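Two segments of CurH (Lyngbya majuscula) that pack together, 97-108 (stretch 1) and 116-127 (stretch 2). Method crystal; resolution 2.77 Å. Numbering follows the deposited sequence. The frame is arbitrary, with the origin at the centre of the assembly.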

# COMPACT_ATOMS: atom_id res chain seq x y z
N ASN C 97 15.66 -11.37 10.14
CA ASN C 97 17.06 -11.63 10.47
C ASN C 97 17.64 -12.84 9.76
O ASN C 97 18.80 -12.82 9.36
N VAL C 98 16.84 -13.90 9.61
CA VAL C 98 17.27 -15.09 8.87
C VAL C 98 17.10 -14.86 7.36
O VAL C 98 17.54 -15.68 6.55
N GLY C 99 16.48 -13.75 6.99
CA GLY C 99 16.30 -13.38 5.59
C GLY C 99 15.06 -13.96 4.94
O GLY C 99 14.92 -13.89 3.72
N LYS C 100 14.18 -14.55 5.74
CA LYS C 100 12.90 -15.09 5.28
C LYS C 100 11.87 -13.97 5.10
O LYS C 100 11.86 -13.00 5.86
N GLN C 101 11.00 -14.11 4.10
CA GLN C 101 9.92 -13.14 3.86
C GLN C 101 8.58 -13.80 4.14
O GLN C 101 8.20 -14.78 3.48
N PHE C 102 7.87 -13.27 5.13
CA PHE C 102 6.53 -13.76 5.44
C PHE C 102 5.55 -13.22 4.40
O PHE C 102 5.68 -12.09 3.92
N VAL C 103 4.58 -14.06 4.02
CA VAL C 103 3.57 -13.67 3.03
C VAL C 103 2.20 -14.02 3.59
O VAL C 103 2.01 -15.09 4.16
N GLU C 104 1.25 -13.10 3.44
CA GLU C 104 -0.13 -13.40 3.83
C GLU C 104 -1.12 -12.83 2.83
O GLU C 104 -0.89 -11.76 2.26
N VAL C 105 -2.20 -13.57 2.59
CA VAL C 105 -3.23 -13.18 1.63
C VAL C 105 -4.56 -12.97 2.34
O VAL C 105 -5.07 -13.88 3.00
N PHE C 106 -5.10 -11.76 2.21
CA PHE C 106 -6.38 -11.37 2.80
C PHE C 106 -7.34 -10.93 1.71
O PHE C 106 -6.91 -10.46 0.66
N SER C 107 -8.64 -11.09 1.96
CA SER C 107 -9.66 -10.44 1.14
C SER C 107 -10.86 -10.04 1.97
O SER C 107 -11.07 -10.56 3.06
N ARG C 108 -11.61 -9.06 1.46
CA ARG C 108 -12.91 -8.67 2.02
C ARG C 108 -13.84 -8.37 0.85
O ARG C 108 -13.38 -8.08 -0.26
N TRP C 116 -11.92 -8.23 7.12
CA TRP C 116 -10.92 -8.93 6.32
C TRP C 116 -10.82 -10.40 6.73
O TRP C 116 -10.79 -10.72 7.91
N GLN C 117 -10.77 -11.27 5.73
CA GLN C 117 -10.65 -12.71 5.92
C GLN C 117 -9.31 -13.15 5.37
O GLN C 117 -8.94 -12.75 4.27
N GLN C 118 -8.59 -13.97 6.12
CA GLN C 118 -7.32 -14.48 5.65
C GLN C 118 -7.50 -15.80 4.90
O GLN C 118 -8.29 -16.64 5.30
N HIS C 119 -6.77 -15.96 3.81
CA HIS C 119 -6.89 -17.16 3.00
C HIS C 119 -5.61 -18.00 3.02
O HIS C 119 -5.67 -19.23 2.89
N ALA C 120 -4.47 -17.34 3.20
CA ALA C 120 -3.19 -18.02 3.15
C ALA C 120 -2.07 -17.32 3.92
O ALA C 120 -2.07 -16.10 4.09
N SER C 121 -1.12 -18.13 4.40
CA SER C 121 0.14 -17.64 4.96
C SER C 121 1.26 -18.56 4.52
O SER C 121 1.04 -19.76 4.31
N MSE C 122 2.46 -18.01 4.36
CA MSE C 122 3.64 -18.81 4.05
C MSE C 122 4.91 -17.98 4.20
O MSE C 122 4.85 -16.76 4.39
N SER C 123 6.06 -18.65 4.11
CA SER C 123 7.35 -17.99 4.13
C SER C 123 8.10 -18.31 2.85
O SER C 123 8.16 -19.48 2.42
N VAL C 124 8.66 -17.27 2.24
CA VAL C 124 9.64 -17.44 1.19
C VAL C 124 10.95 -17.79 1.89
O VAL C 124 11.39 -17.06 2.78
N SER C 125 11.55 -18.92 1.51
CA SER C 125 12.84 -19.33 2.08
C SER C 125 13.93 -18.32 1.72
O SER C 125 13.89 -17.72 0.64
N GLU C 126 14.91 -18.12 2.61
CA GLU C 126 16.05 -17.25 2.29
C GLU C 126 17.04 -17.99 1.41
O GLU C 126 17.99 -17.39 0.88
N ASN C 127 16.82 -19.29 1.26
CA ASN C 127 17.70 -20.14 0.48
C ASN C 127 17.06 -20.64 -0.80
O ASN C 127 16.10 -21.40 -0.75

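Strands 101-108 and 117-124 run antiparallel, and their paired backbone hydrogen bonds fix which side chains become neighbours. Q101, V103, V105 and S107 share one face of the sheet with V124, M122, A120 and Q117; F102, E104 and F106 share the other with S123, S121 and Q118. A bulge between V105 and F106 shifts the register by one, so that V105 O accepts from H119 N (2.8 Å) while V105 N donates to A120 O (2.9 Å).

The first face is largely apolar and buried. V103 and V105 are both t, as is V124. V103 CG2 meets V124 CG2 at 3.8 Å, and V103 CB lies 4.0 Å from CG of M122, a selenomethionine with chi1 p and chi2 off-well at -144°. The small side chain of A120 leaves a looser contact, with its CB 4.2 Å from V105 CB. Next to the bulge, H119 (chi1 m) has its CA-to-CB bond sideways, but its imidazole comes nearer to the first strand. S107, in the p rotamer, places OG at the edge of this ring, and S107 OG and H119 NE2 form a very short hydrogen bond of 2.3 Å. H119 ND1 is satisfied elsewhere in the structure, so both ring nitrogens are engaged.

On the opposite face, F106 adopts m (chi2 -105°) and offers one ring face to the extended t,t chain of Q118, whose CG sits 3.7 Å from the centroid of the F106 ring in a CH-pi contact. The same extension carries the Q118 amide along its own strand, where Q118 NE2 donates to A120 O at 3.1 Å. F102 is t; its end approaches the second strand, with F102 CD1 3.3 Å from M122 O and F102 CZ 4.0 Å from S121 CB, while S123 OG lies at the ring edge.

Beyond the bulge, W116 (m, chi2 103°) starts sideways, but its indole comes nearer to the first strand, and W116 as a whole has more area covered by the other stretch than any other residue. R108, p at chi1 and extended thereafter, runs over the indole: R108 CD is 3.6 Å from the centroid of the W116 six-membered ring, and W116 CZ2 lies over one face of the guanidinium. F106 CB also packs 4.0 Å from W116 CE3.

At the other end, E126 points toward the first stretch. Its p,m conformation folds the carboxylate back to K100 (m,t,t,m), giving a salt bridge of 3.5 Å between K100 NZ and E126 OE1. At G99 the backbone angles (87/10) alone call for glycine, because a CB would be jammed against V98 O; it would also come within 3.2 Å of E126 CB.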

# COMPACT_ATOMS: atom_id res chain seq x y z
CB ASN C 97 17.23 -11.74 11.98
CG ASN C 97 16.76 -10.49 12.72
OD1 ASN C 97 16.35 -9.51 12.09
ND2 ASN C 97 16.81 -10.52 14.05
CB VAL C 98 16.52 -16.37 9.30
CG1 VAL C 98 17.39 -17.61 9.06
CG2 VAL C 98 16.13 -16.30 10.78
CB LYS C 100 12.32 -16.07 6.30
CG LYS C 100 13.10 -17.34 6.55
CD LYS C 100 12.24 -18.32 7.33
CE LYS C 100 13.09 -19.24 8.20
NZ LYS C 100 13.55 -20.42 7.44
CB GLN C 101 9.94 -12.63 2.41
CG GLN C 101 11.18 -11.85 2.01
CD GLN C 101 11.36 -11.79 0.49
OE1 GLN C 101 11.07 -10.76 -0.15
NE2 GLN C 101 11.81 -12.89 -0.10
CB PHE C 102 6.14 -13.32 6.86
CG PHE C 102 4.94 -14.03 7.40
CD1 PHE C 102 4.86 -15.42 7.37
CD2 PHE C 102 3.89 -13.31 7.97
CE1 PHE C 102 3.74 -16.08 7.88
CE2 PHE C 102 2.77 -13.96 8.49
CZ PHE C 102 2.69 -15.34 8.44
CB VAL C 103 3.77 -14.41 1.68
CG1 VAL C 103 2.65 -14.07 0.70
CG2 VAL C 103 5.15 -14.09 1.07
CB GLU C 104 -0.40 -12.94 5.27
CG GLU C 104 0.01 -11.52 5.57
CD GLU C 104 0.02 -11.19 7.06
OE1 GLU C 104 0.09 -12.12 7.90
OE2 GLU C 104 -0.03 -9.98 7.39
CB VAL C 105 -3.41 -14.24 0.51
CG1 VAL C 105 -4.62 -13.91 -0.38
CG2 VAL C 105 -2.12 -14.39 -0.32
CB PHE C 106 -6.18 -10.19 3.76
CG PHE C 106 -5.50 -10.55 5.06
CD1 PHE C 106 -6.23 -10.64 6.23
CD2 PHE C 106 -4.12 -10.76 5.11
CE1 PHE C 106 -5.60 -10.96 7.45
CE2 PHE C 106 -3.48 -11.08 6.31
CZ PHE C 106 -4.22 -11.18 7.48
CB SER C 107 -10.08 -11.31 -0.05
OG SER C 107 -10.82 -12.43 0.37
CB ARG C 108 -12.76 -7.46 2.96
CG ARG C 108 -12.64 -6.11 2.26
CD ARG C 108 -12.38 -4.94 3.22
NE ARG C 108 -11.86 -3.77 2.50
CZ ARG C 108 -11.57 -2.59 3.05
NH1 ARG C 108 -11.74 -2.37 4.34
NH2 ARG C 108 -11.10 -1.61 2.29
CB TRP C 116 -9.55 -8.27 6.48
CG TRP C 116 -9.38 -6.91 5.84
CD1 TRP C 116 -9.38 -5.70 6.49
CD2 TRP C 116 -9.14 -6.62 4.45
NE1 TRP C 116 -9.17 -4.68 5.58
CE2 TRP C 116 -9.02 -5.21 4.33
CE3 TRP C 116 -9.01 -7.41 3.30
CZ2 TRP C 116 -8.77 -4.58 3.10
CZ3 TRP C 116 -8.77 -6.78 2.08
CH2 TRP C 116 -8.66 -5.38 1.99
CB GLN C 117 -11.76 -13.43 5.16
CG GLN C 117 -13.19 -13.04 5.55
CD GLN C 117 -14.26 -13.86 4.82
OE1 GLN C 117 -14.10 -15.06 4.60
NE2 GLN C 117 -15.35 -13.20 4.45
CB GLN C 118 -6.32 -14.63 6.80
CG GLN C 118 -4.86 -14.56 6.35
CD GLN C 118 -3.87 -14.92 7.45
OE1 GLN C 118 -4.11 -14.66 8.63
NE2 GLN C 118 -2.75 -15.54 7.07
CB HIS C 119 -7.30 -16.78 1.58
CG HIS C 119 -8.56 -15.98 1.52
ND1 HIS C 119 -9.80 -16.52 1.82
CD2 HIS C 119 -8.78 -14.68 1.22
CE1 HIS C 119 -10.72 -15.58 1.70
NE2 HIS C 119 -10.13 -14.46 1.33
CB ALA C 120 -2.77 -18.24 1.69
CB SER C 121 0.08 -17.60 6.48
OG SER C 121 -0.27 -18.87 7.00
CB MSE C 122 3.56 -19.39 2.63
CG MSE C 122 3.67 -18.36 1.53
SE MSE C 122 2.55 -18.79 -0.01
CE MSE C 122 0.80 -18.59 0.84
CB SER C 123 8.18 -18.43 5.33
OG SER C 123 7.87 -17.68 6.49
CB VAL C 124 9.78 -16.14 0.38
CG1 VAL C 124 10.74 -16.32 -0.80
CG2 VAL C 124 8.42 -15.70 -0.11
CB SER C 125 13.20 -20.73 1.58
OG SER C 125 14.35 -21.23 2.25
CB GLU C 126 16.74 -16.72 3.56
CG GLU C 126 17.62 -17.73 4.30
CD GLU C 126 16.86 -18.59 5.29
OE1 GLU C 126 15.65 -18.34 5.50
OE2 GLU C 126 17.47 -19.52 5.86
CB ASN C 127 18.18 -21.34 1.30
CG ASN C 127 19.38 -21.02 2.14
OD1 ASN C 127 20.46 -20.78 1.61
ND2 ASN C 127 19.20 -21.00 3.46